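Local coordinates for protein putative 4-Hydroxy-2-oxoglutarate aldolase / 2-dehydro-3-deoxyphosphogluconate aldolase (Yersinia enterocolitica, PDB 3LM7) that is a putative aldolase of the KDGP aldolase family, built on a TIM-type beta/alpha barrel, at residues A62-D65 with N66-S69; G194-L198 with D199-Q203; G230-P234 with E235-T239; V40-S44 with K45-D49. All blocks are in the same frame, centred on the assembly; numbering follows the deposited sequence.

Interaction 1. Residues A62-D65 with N66-S69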
loop_
_atom_site.group_PDB
_atom_site.type_symbol
_atom_site.label_atom_id
_atom_site.label_comp_id
_atom_site.label_asym_id
_atom_site.label_seq_id
_atom_site.Cartn_x
_atom_site.Cartn_y
_atom_site.Cartn_z
ATOM N N ALA A 62 11.975 20.567 14.326
ATOM C CA ALA A 62 11.167 21.774 14.375
ATOM C C ALA A 62 11.270 22.527 13.063
ATOM O O ALA A 62 10.302 23.126 12.627
ATOM C CB ALA A 62 11.659 22.658 15.536
ATOM N N LEU A 63 12.416 22.470 12.389
ATOM C CA LEU A 63 12.559 23.210 11.118
ATOM C C LEU A 63 11.794 22.541 9.982
ATOM O O LEU A 63 11.421 23.200 8.987
ATOM C CB LEU A 63 14.044 23.253 10.697
ATOM C CG LEU A 63 14.901 23.964 11.721
ATOM C CD1 LEU A 63 16.386 23.837 11.349
ATOM C CD2 LEU A 63 14.449 25.450 11.645
ATOM N N ILE A 64 11.580 21.222 10.113
ATOM C CA ILE A 64 11.154 20.428 8.970
ATOM C C ILE A 64 9.930 19.587 9.256
ATOM O O ILE A 64 9.765 18.517 8.650
ATOM C CB ILE A 64 12.332 19.549 8.434
ATOM C CG1 ILE A 64 12.847 18.571 9.493
ATOM C CG2 ILE A 64 13.515 20.411 7.928
ATOM C CD1 ILE A 64 13.983 17.670 8.981
ATOM N N ASP A 65 9.068 20.047 10.178
ATOM C CA ASP A 65 7.792 19.391 10.477
ATOM C C ASP A 65 7.989 17.890 10.828
ATOM O O ASP A 65 7.141 17.094 10.469
ATOM C CB ASP A 65 6.804 19.442 9.268
ATOM C CG ASP A 65 6.571 20.874 8.757
ATOM O OD1 ASP A 65 6.817 21.798 9.535
ATOM O OD2 ASP A 65 6.179 21.047 7.577
ATOM N N ASN A 66 9.075 17.576 11.530
ATOM C CA ASN A 66 9.398 16.188 11.974
ATOM C C ASN A 66 9.866 15.210 10.892
ATOM O O ASN A 66 9.887 13.983 11.122
ATOM C CB ASN A 66 8.268 15.557 12.755
ATOM C CG ASN A 66 8.798 14.553 13.787
ATOM O OD1 ASN A 66 9.915 14.749 14.327
ATOM N ND2 ASN A 66 8.063 13.453 13.995
ATOM N N ALA A 67 10.246 15.752 9.735
ATOM C CA ALA A 67 10.629 14.886 8.602
ATOM C C ALA A 67 12.082 14.487 8.780
ATOM O O ALA A 67 12.904 14.709 7.913
ATOM C CB ALA A 67 10.357 15.598 7.304
ATOM N N LEU A 68 12.350 13.843 9.929
ATOM C CA LEU A 68 13.672 13.530 10.404
ATOM C C LEU A 68 13.857 12.003 10.325
ATOM O O LEU A 68 12.941 11.255 10.669
ATOM C CB LEU A 68 13.759 13.992 11.881
ATOM C CG LEU A 68 15.000 13.536 12.680
ATOM C CD1 LEU A 68 16.268 14.094 12.185
ATOM C CD2 LEU A 68 14.814 13.955 14.180
ATOM N N SER A 69 15.041 11.573 9.869
ATOM C CA SER A 69 15.449 10.166 9.884
ATOM C C SER A 69 16.640 10.080 10.817
ATOM O O SER A 69 17.717 10.672 10.534
ATOM C CB SER A 69 15.912 9.773 8.466
ATOM O OG SER A 69 16.382 8.442 8.485
#
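I64 sets CG1 between its backbone N and carbonyl carbon (chi1 61°), and a fully extended chi2 (179°) then carries CD1 forward to meet the backbone of A67, with CD1 3.3 Å from A67 O. The methyl of A67 lies against the same turn, its CB 3.3 Å from I64 O, a close fit that suits the small alanine. What folds the chain back is the bond from A67 N to I64 O, 3.0 Å long, with the N-H approaching from above the carbonyl plane. It closes a type I' beta turn, the tight reversal that takes the chain from helix 50-63 into strand 68-71 within a beta-alpha-beta unit. The two inner positions, D65 and N66, both have positive phi, which asparagine and aspartate tolerate better than most residues. Their polar ends are engaged outside the turn: D65 OD2 bonds to Y31 OH, while N66 ND2 is held by the carbonyl oxygens of K5 and Q91. A67 is also the centre of an inverse gamma turn, marked by a weak bond from L68 N to N66 O, and the buried I64 packs on Y31 and V40.

Interaction 2. Residues G194-L198 with D199-Q203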
loop_
_atom_site.group_PDB
_atom_site.type_symbol
_atom_site.label_atom_id
_atom_site.label_comp_id
_atom_site.label_asym_id
_atom_site.label_seq_id
_atom_site.Cartn_x
_atom_site.Cartn_y
_atom_site.Cartn_z
ATOM N N GLY A 194 22.812 2.675 -1.145
ATOM C CA GLY A 194 24.209 2.402 -1.458
ATOM C C GLY A 194 24.495 2.567 -2.924
ATOM O O GLY A 194 24.057 1.766 -3.743
ATOM N N GLY A 195 25.193 3.639 -3.269
ATOM C CA GLY A 195 25.615 3.844 -4.671
ATOM C C GLY A 195 24.538 4.410 -5.587
ATOM O O GLY A 195 24.670 4.331 -6.815
ATOM N N ILE A 196 23.473 4.991 -5.014
ATOM C CA ILE A 196 22.378 5.547 -5.828
ATOM C C ILE A 196 22.855 6.940 -6.227
ATOM O O ILE A 196 23.443 7.661 -5.423
ATOM C CB ILE A 196 21.033 5.601 -5.058
ATOM C CG1 ILE A 196 20.543 4.105 -4.764
ATOM C CG2 ILE A 196 20.006 6.376 -5.851
ATOM C CD1 ILE A 196 19.150 4.043 -4.007
ATOM N N ASP A 197 22.677 7.277 -7.492
ATOM C CA ASP A 197 23.040 8.623 -7.933
ATOM C C ASP A 197 21.935 9.132 -8.832
ATOM O O ASP A 197 20.942 8.460 -9.008
ATOM C CB ASP A 197 24.449 8.667 -8.597
ATOM C CG ASP A 197 24.550 7.793 -9.825
ATOM O OD1 ASP A 197 23.539 7.575 -10.500
ATOM O OD2 ASP A 197 25.651 7.297 -10.064
ATOM N N LEU A 198 22.115 10.316 -9.444
ATOM C CA LEU A 198 21.015 10.863 -10.236
ATOM C C LEU A 198 20.761 10.088 -11.515
ATOM O O LEU A 198 19.675 10.210 -12.089
ATOM C CB LEU A 198 21.329 12.354 -10.593
ATOM C CG LEU A 198 21.467 13.280 -9.380
ATOM C CD1 LEU A 198 21.868 14.705 -9.814
ATOM C CD2 LEU A 198 20.116 13.312 -8.575
ATOM N N ASP A 199 21.749 9.317 -11.959
ATOM C CA ASP A 199 21.619 8.560 -13.240
ATOM C C ASP A 199 21.024 7.158 -13.081
ATOM O O ASP A 199 20.471 6.600 -14.040
ATOM C CB ASP A 199 22.971 8.492 -13.935
ATOM C CG ASP A 199 23.428 9.857 -14.437
ATOM O OD1 ASP A 199 22.569 10.721 -14.830
ATOM O OD2 ASP A 199 24.664 10.048 -14.441
ATOM N N ASN A 200 21.119 6.575 -11.898
ATOM C CA ASN A 200 20.524 5.217 -11.708
ATOM C C ASN A 200 19.274 5.241 -10.805
ATOM O O ASN A 200 18.640 4.233 -10.613
ATOM C CB ASN A 200 21.550 4.183 -11.222
ATOM C CG ASN A 200 22.138 4.540 -9.870
ATOM O OD1 ASN A 200 21.534 5.262 -9.072
ATOM N ND2 ASN A 200 23.336 4.040 -9.607
ATOM N N PHE A 201 18.933 6.429 -10.294
ATOM C CA PHE A 201 17.839 6.575 -9.348
ATOM C C PHE A 201 16.558 6.144 -9.984
ATOM O O PHE A 201 15.830 5.363 -9.397
ATOM C CB PHE A 201 17.721 8.033 -8.906
ATOM C CG PHE A 201 16.524 8.314 -8.008
ATOM C CD1 PHE A 201 16.606 8.046 -6.647
ATOM C CD2 PHE A 201 15.344 8.868 -8.540
ATOM C CE1 PHE A 201 15.474 8.337 -5.781
ATOM C CE2 PHE A 201 14.227 9.166 -7.722
ATOM C CZ PHE A 201 14.294 8.910 -6.335
ATOM N N GLU A 202 16.221 6.674 -11.179
ATOM C CA GLU A 202 14.944 6.274 -11.772
ATOM C C GLU A 202 14.819 4.742 -11.932
ATOM O O GLU A 202 13.807 4.167 -11.533
ATOM C CB GLU A 202 14.741 6.933 -13.161
ATOM C CG GLU A 202 13.456 6.460 -13.823
ATOM C CD GLU A 202 13.147 7.290 -15.068
ATOM O OE1 GLU A 202 13.796 8.327 -15.301
ATOM O OE2 GLU A 202 12.246 6.897 -15.770
ATOM N N GLN A 203 15.859 4.095 -12.452
ATOM C CA GLN A 203 15.737 2.683 -12.703
ATOM C C GLN A 203 15.593 1.913 -11.360
ATOM O O GLN A 203 14.760 1.045 -11.240
ATOM C CB GLN A 203 16.960 2.193 -13.479
ATOM C CG GLN A 203 16.869 0.675 -13.764
ATOM C CD GLN A 203 18.129 0.162 -14.482
ATOM O OE1 GLN A 203 18.990 0.953 -14.858
ATOM N NE2 GLN A 203 18.275 -1.157 -14.585
HETATM O O HOH W 1 17.781 8.220 -12.922
#
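N200 and D197 exchange hydrogen bonds, each side chain serving the other's backbone. N200 OD1 accepts from D197 N at 2.8 Å in a nearly straight bond (170°), although the donor is tilted well out of the amide's carbonyl plane. In return D197 OD1 takes two amides: D199 N at 2.9 Å, which meets it from above the carboxylate plane and makes an Asx turn, and N200 N at 3.0 Å, which comes in nearly in line with the C-O bond. Both side chains stand with CG between backbone N and carbonyl carbon (chi1 62° in N200), which folds them back over the chain, and their flat ends lie only 15° from parallel. The other end of the N200 amide is used as well: ND2 donates to G195 O at 3.1 Å, with the acceptor close to the amide plane. Asparagine suits the site because one short side chain offers an acceptor and a donor to two separate backbone groups, and G195 has the positive phi that glycine accepts readily. These residues form the loop after barrel strand 189-192 and the first turn of helix 201-211. D197 O receives a weak bond from F201 N at 3.1 Å, and a water links L198 O to E202 N, donating to the first and accepting from the second. I196 CG2 meets the edge of the F201 ring, 3.9 Å from CD1, while the ring also packs on L240 and I243 of helix 234-247. I196 O bonds to S223 OG, and E202 OE1 reaches K246 NZ in a salt bridge.

Interaction 3. Residues G230-P234 with E235-T239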
loop_
_atom_site.group_PDB
_atom_site.type_symbol
_atom_site.label_atom_id
_atom_site.label_comp_id
_atom_site.label_asym_id
_atom_site.label_seq_id
_atom_site.Cartn_x
_atom_site.Cartn_y
_atom_site.Cartn_z
ATOM N N GLY A 230 29.994 19.571 2.867
ATOM C CA GLY A 230 29.233 18.482 3.506
ATOM C C GLY A 230 27.723 18.590 3.274
ATOM O O GLY A 230 26.948 17.816 3.826
ATOM N N ASN A 231 27.289 19.535 2.468
ATOM C CA ASN A 231 25.856 19.766 2.300
ATOM C C ASN A 231 25.276 19.059 1.092
ATOM O O ASN A 231 25.828 19.097 -0.034
ATOM C CB ASN A 231 25.531 21.270 2.173
ATOM C CG ASN A 231 25.707 22.062 3.479
ATOM O OD1 ASN A 231 25.811 21.526 4.601
ATOM N ND2 ASN A 231 25.631 23.359 3.336
ATOM N N THR A 232 24.127 18.433 1.305
ATOM C CA THR A 232 23.372 17.867 0.184
ATOM C C THR A 232 22.899 18.983 -0.742
ATOM O O THR A 232 22.320 19.981 -0.249
ATOM C CB THR A 232 22.158 17.009 0.706
ATOM O OG1 THR A 232 22.688 15.850 1.386
ATOM C CG2 THR A 232 21.253 16.588 -0.416
ATOM N N ARG A 233 23.109 18.818 -2.045
ATOM C CA ARG A 233 22.760 19.857 -3.015
ATOM C C ARG A 233 21.264 19.973 -3.176
ATOM O O ARG A 233 20.642 19.033 -3.669
ATOM C CB ARG A 233 23.392 19.573 -4.374
ATOM C CG ARG A 233 24.931 19.712 -4.379
ATOM C CD ARG A 233 25.499 19.404 -5.819
ATOM N NE ARG A 233 26.884 18.965 -5.699
ATOM C CZ ARG A 233 27.301 17.708 -5.694
ATOM N NH1 ARG A 233 26.452 16.731 -5.874
ATOM N NH2 ARG A 233 28.604 17.448 -5.535
ATOM N N PRO A 234 20.665 21.119 -2.787
ATOM C CA PRO A 234 19.210 21.232 -2.962
ATOM C C PRO A 234 18.796 21.103 -4.400
ATOM O O PRO A 234 17.709 20.579 -4.650
ATOM C CB PRO A 234 18.847 22.599 -2.332
ATOM C CG PRO A 234 20.008 22.833 -1.369
ATOM C CD PRO A 234 21.212 22.241 -1.999
ATOM N N GLU A 235 19.645 21.480 -5.368
ATOM C CA GLU A 235 19.216 21.281 -6.765
ATOM C C GLU A 235 19.195 19.759 -7.203
ATOM O O GLU A 235 18.392 19.340 -8.088
ATOM C CB GLU A 235 20.067 22.119 -7.729
ATOM C CG GLU A 235 21.595 21.776 -7.762
ATOM C CD GLU A 235 22.461 22.424 -6.627
ATOM O OE1 GLU A 235 21.939 22.829 -5.522
ATOM O OE2 GLU A 235 23.722 22.467 -6.830
ATOM N N ASP A 236 20.056 18.963 -6.559
ATOM C CA ASP A 236 20.044 17.497 -6.773
ATOM C C ASP A 236 18.749 16.881 -6.168
ATOM O O ASP A 236 18.206 15.913 -6.664
ATOM C CB ASP A 236 21.298 16.837 -6.187
ATOM C CG ASP A 236 22.583 17.125 -7.006
ATOM O OD1 ASP A 236 22.508 17.873 -8.003
ATOM O OD2 ASP A 236 23.652 16.619 -6.612
ATOM N N VAL A 237 18.284 17.446 -5.069
ATOM C CA VAL A 237 17.051 16.983 -4.471
ATOM C C VAL A 237 15.893 17.339 -5.404
ATOM O O VAL A 237 14.964 16.542 -5.633
ATOM C CB VAL A 237 16.898 17.611 -3.033
ATOM C CG1 VAL A 237 15.517 17.408 -2.480
ATOM C CG2 VAL A 237 17.926 17.028 -2.103
ATOM N N LYS A 238 15.907 18.548 -5.955
ATOM C CA LYS A 238 14.837 18.873 -6.963
ATOM C C LYS A 238 14.837 17.897 -8.173
ATOM O O LYS A 238 13.751 17.507 -8.658
ATOM C CB LYS A 238 14.959 20.336 -7.394
ATOM C CG LYS A 238 13.683 20.897 -7.939
ATOM C CD LYS A 238 13.709 20.840 -9.393
ATOM C CE LYS A 238 12.532 21.664 -9.971
ATOM N NZ LYS A 238 12.666 21.526 -11.470
ATOM N N THR A 239 16.025 17.530 -8.677
ATOM C CA THR A 239 16.141 16.638 -9.829
ATOM C C THR A 239 15.523 15.261 -9.434
ATOM O O THR A 239 14.799 14.610 -10.215
ATOM C CB THR A 239 17.649 16.433 -10.228
ATOM O OG1 THR A 239 18.187 17.687 -10.657
ATOM C CG2 THR A 239 17.825 15.426 -11.344
#
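R233 and D236 form a salt bridge across the first turn of helix 234-247, where R233 occupies the N-cap position. The two side chains lie alongside each other, pointing the same way, and NH1 gives D236 OD2 a bond of 2.9 Å. The oxygen lies in the guanidinium plane, at its edge, yet the guanidinium and carboxylate planes are turned 60° apart. An arginine chain extended from CG to NE has the length to span the turn, and its CD also comes within 3.4 Å of D236 OD2. Backbone bonds start the helix: V237 N to R233 O at 3.2 Å and K238 N to P234 O at 3.0 Å. P234 suits a first helical position, where no amide hydrogen is required. E235, bent at chi2 (-82°), turns its carboxylate back so that OE1 lies 3.6 Å from P234 CD. Acidic residues here may also interact favourably with the amino end of the helix. On the buried side T232 CG2 meets V237 CG2 at 3.8 Å. T232 OG1 bonds to L20 O, R233 NH1 has a weak second bond to S223 O, and T232, P234 and V237 all pack against helix 24-33.

Interaction 4. Residues V40-S44 with K45-D49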
loop_
_atom_site.group_PDB
_atom_site.type_symbol
_atom_site.label_atom_id
_atom_site.label_comp_id
_atom_site.label_asym_id
_atom_site.label_seq_id
_atom_site.Cartn_x
_atom_site.Cartn_y
_atom_site.Cartn_z
ATOM N N VAL A 40 15.083 13.788 6.265
ATOM C CA VAL A 40 16.388 14.350 6.369
ATOM C C VAL A 40 17.170 13.633 7.420
ATOM O O VAL A 40 16.723 13.602 8.603
ATOM C CB VAL A 40 16.200 15.859 6.776
ATOM C CG1 VAL A 40 17.515 16.476 7.077
ATOM C CG2 VAL A 40 15.466 16.577 5.654
ATOM N N GLY A 41 18.272 12.981 7.023
ATOM C CA GLY A 41 19.083 12.156 7.953
ATOM C C GLY A 41 19.999 12.968 8.832
ATOM O O GLY A 41 20.718 13.848 8.341
ATOM N N VAL A 42 19.966 12.712 10.135
ATOM C CA VAL A 42 20.924 13.301 11.074
ATOM C C VAL A 42 21.515 12.127 11.851
ATOM O O VAL A 42 20.794 11.239 12.269
ATOM C CB VAL A 42 20.219 14.265 12.045
ATOM C CG1 VAL A 42 21.259 14.930 13.060
ATOM C CG2 VAL A 42 19.480 15.373 11.172
ATOM N N LEU A 43 22.840 12.126 12.059
ATOM C CA LEU A 43 23.477 10.866 12.532
ATOM C C LEU A 43 23.783 10.864 13.976
ATOM O O LEU A 43 24.320 11.840 14.467
ATOM C CB LEU A 43 24.735 10.566 11.716
ATOM C CG LEU A 43 24.673 10.733 10.200
ATOM C CD1 LEU A 43 26.103 10.425 9.665
ATOM C CD2 LEU A 43 23.630 9.803 9.593
ATOM N N SER A 44 23.437 9.781 14.676
ATOM C CA SER A 44 23.751 9.651 16.114
ATOM C C SER A 44 25.253 9.784 16.412
ATOM O O SER A 44 25.637 10.303 17.459
ATOM C CB SER A 44 23.231 8.304 16.689
ATOM O OG SER A 44 23.803 7.294 15.913
ATOM N N LYS A 45 26.090 9.320 15.471
ATOM C CA LYS A 45 27.545 9.257 15.638
ATOM C C LYS A 45 28.151 10.656 15.747
ATOM O O LYS A 45 29.263 10.836 16.242
ATOM C CB LYS A 45 28.114 8.534 14.422
ATOM C CG LYS A 45 29.330 7.755 14.701
ATOM C CD LYS A 45 30.021 7.450 13.387
ATOM C CE LYS A 45 29.286 6.386 12.577
ATOM N NZ LYS A 45 30.334 5.476 12.033
ATOM N N ASN A 46 27.410 11.659 15.314
ATOM C CA ASN A 46 27.863 13.042 15.355
ATOM C C ASN A 46 27.715 13.707 16.724
ATOM O O ASN A 46 27.945 14.911 16.848
ATOM C CB ASN A 46 27.165 13.847 14.230
ATOM C CG ASN A 46 27.794 13.554 12.903
ATOM O OD1 ASN A 46 28.964 13.147 12.880
ATOM N ND2 ASN A 46 27.067 13.739 11.799
ATOM N N TYR A 47 27.314 12.951 17.747
ATOM C CA TYR A 47 27.012 13.529 19.085
ATOM C C TYR A 47 27.671 12.704 20.155
ATOM O O TYR A 47 27.836 11.490 19.970
ATOM C CB TYR A 47 25.486 13.570 19.375
ATOM C CG TYR A 47 24.770 14.408 18.364
ATOM C CD1 TYR A 47 24.654 15.804 18.530
ATOM C CD2 TYR A 47 24.253 13.824 17.202
ATOM C CE1 TYR A 47 24.034 16.584 17.540
ATOM C CE2 TYR A 47 23.639 14.587 16.222
ATOM C CZ TYR A 47 23.529 15.974 16.382
ATOM O OH TYR A 47 22.897 16.714 15.375
ATOM N N PRO A 48 28.079 13.359 21.271
ATOM C CA PRO A 48 28.826 12.634 22.307
ATOM C C PRO A 48 27.951 11.806 23.217
ATOM O O PRO A 48 28.436 10.862 23.819
ATOM C CB PRO A 48 29.502 13.766 23.110
ATOM C CG PRO A 48 28.671 14.948 22.869
ATOM C CD PRO A 48 28.272 14.814 21.399
ATOM N N ASP A 49 26.677 12.160 23.345
ATOM C CA ASP A 49 25.769 11.374 24.170
ATOM C C ASP A 49 24.334 11.476 23.667
ATOM O O ASP A 49 24.017 12.317 22.809
ATOM C CB ASP A 49 25.802 11.884 25.645
ATOM C CG ASP A 49 25.680 13.394 25.750
ATOM O OD1 ASP A 49 24.740 14.023 25.225
ATOM O OD2 ASP A 49 26.544 14.016 26.393
HETATM O O HOH W 2 24.316 14.416 11.328
#
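Y47 lays the edge of its ring along the chain that precedes it, from S44 back to V42. Its CB lies 3.8 Å from S44 O, and with CG beside the backbone N (chi1 -60°) the ring is sent back toward the strand. CD2 and CE2 then run past the carbonyl of L43, CE2 lying 3.3 Å from L43 O at the ring edge. CE2 also stands 4.0 Å from V42 CG1, which lies near the ring plane, and further out OH comes to 3.4 Å from the same methyl. At the tip the OH is hydrogen-bonded to D56 OD2 on the following helix, so tyrosine combines an apolar edge for V42 with a polar end that can reach that helix. The backbone is tightly wound: N46 N bonds to L43 O at 3.2 Å and Y47 N to S44 O at 3.1 Å, both donors coming from above the carbonyl plane. N46 ND2 passes beside L43 CB and shares with L43 N a water that accepts from both. S44 is small enough for its buried place, and its OG is hydrogen-bonded to G71 O, with Q79 OE1 also within reach. K45 NZ forms a salt bridge with D76. Here the short 3-10 turn, followed by D49 at the N-cap of helix 50-63, forms the beta-to-alpha loop at the carboxyl end of strand 38-43, as in TIM-type barrels.

In the fold
Along the chain the four contacts come in series, 4, 1, 2 and 3, with none enclosing or crossing another. Interaction 4 closes the loop from strand 38-43 to helix 50-63, and interaction 1 closes the opposite turn, from that helix into strand 68-71. The pair thus brackets one beta-alpha-beta unit, and they touch where A67 O and S69 N pair with the backbone of V40 and L68 CD1 packs on V42 CG2. Far along the chain, interaction 2 leads from barrel strand 189-192 into helix 201-211, and interaction 3 starts the terminal helix 234-247. These two touch where L198 meets D236 and T239. Interactions 1 and 2 lie about 24 Å apart between centres.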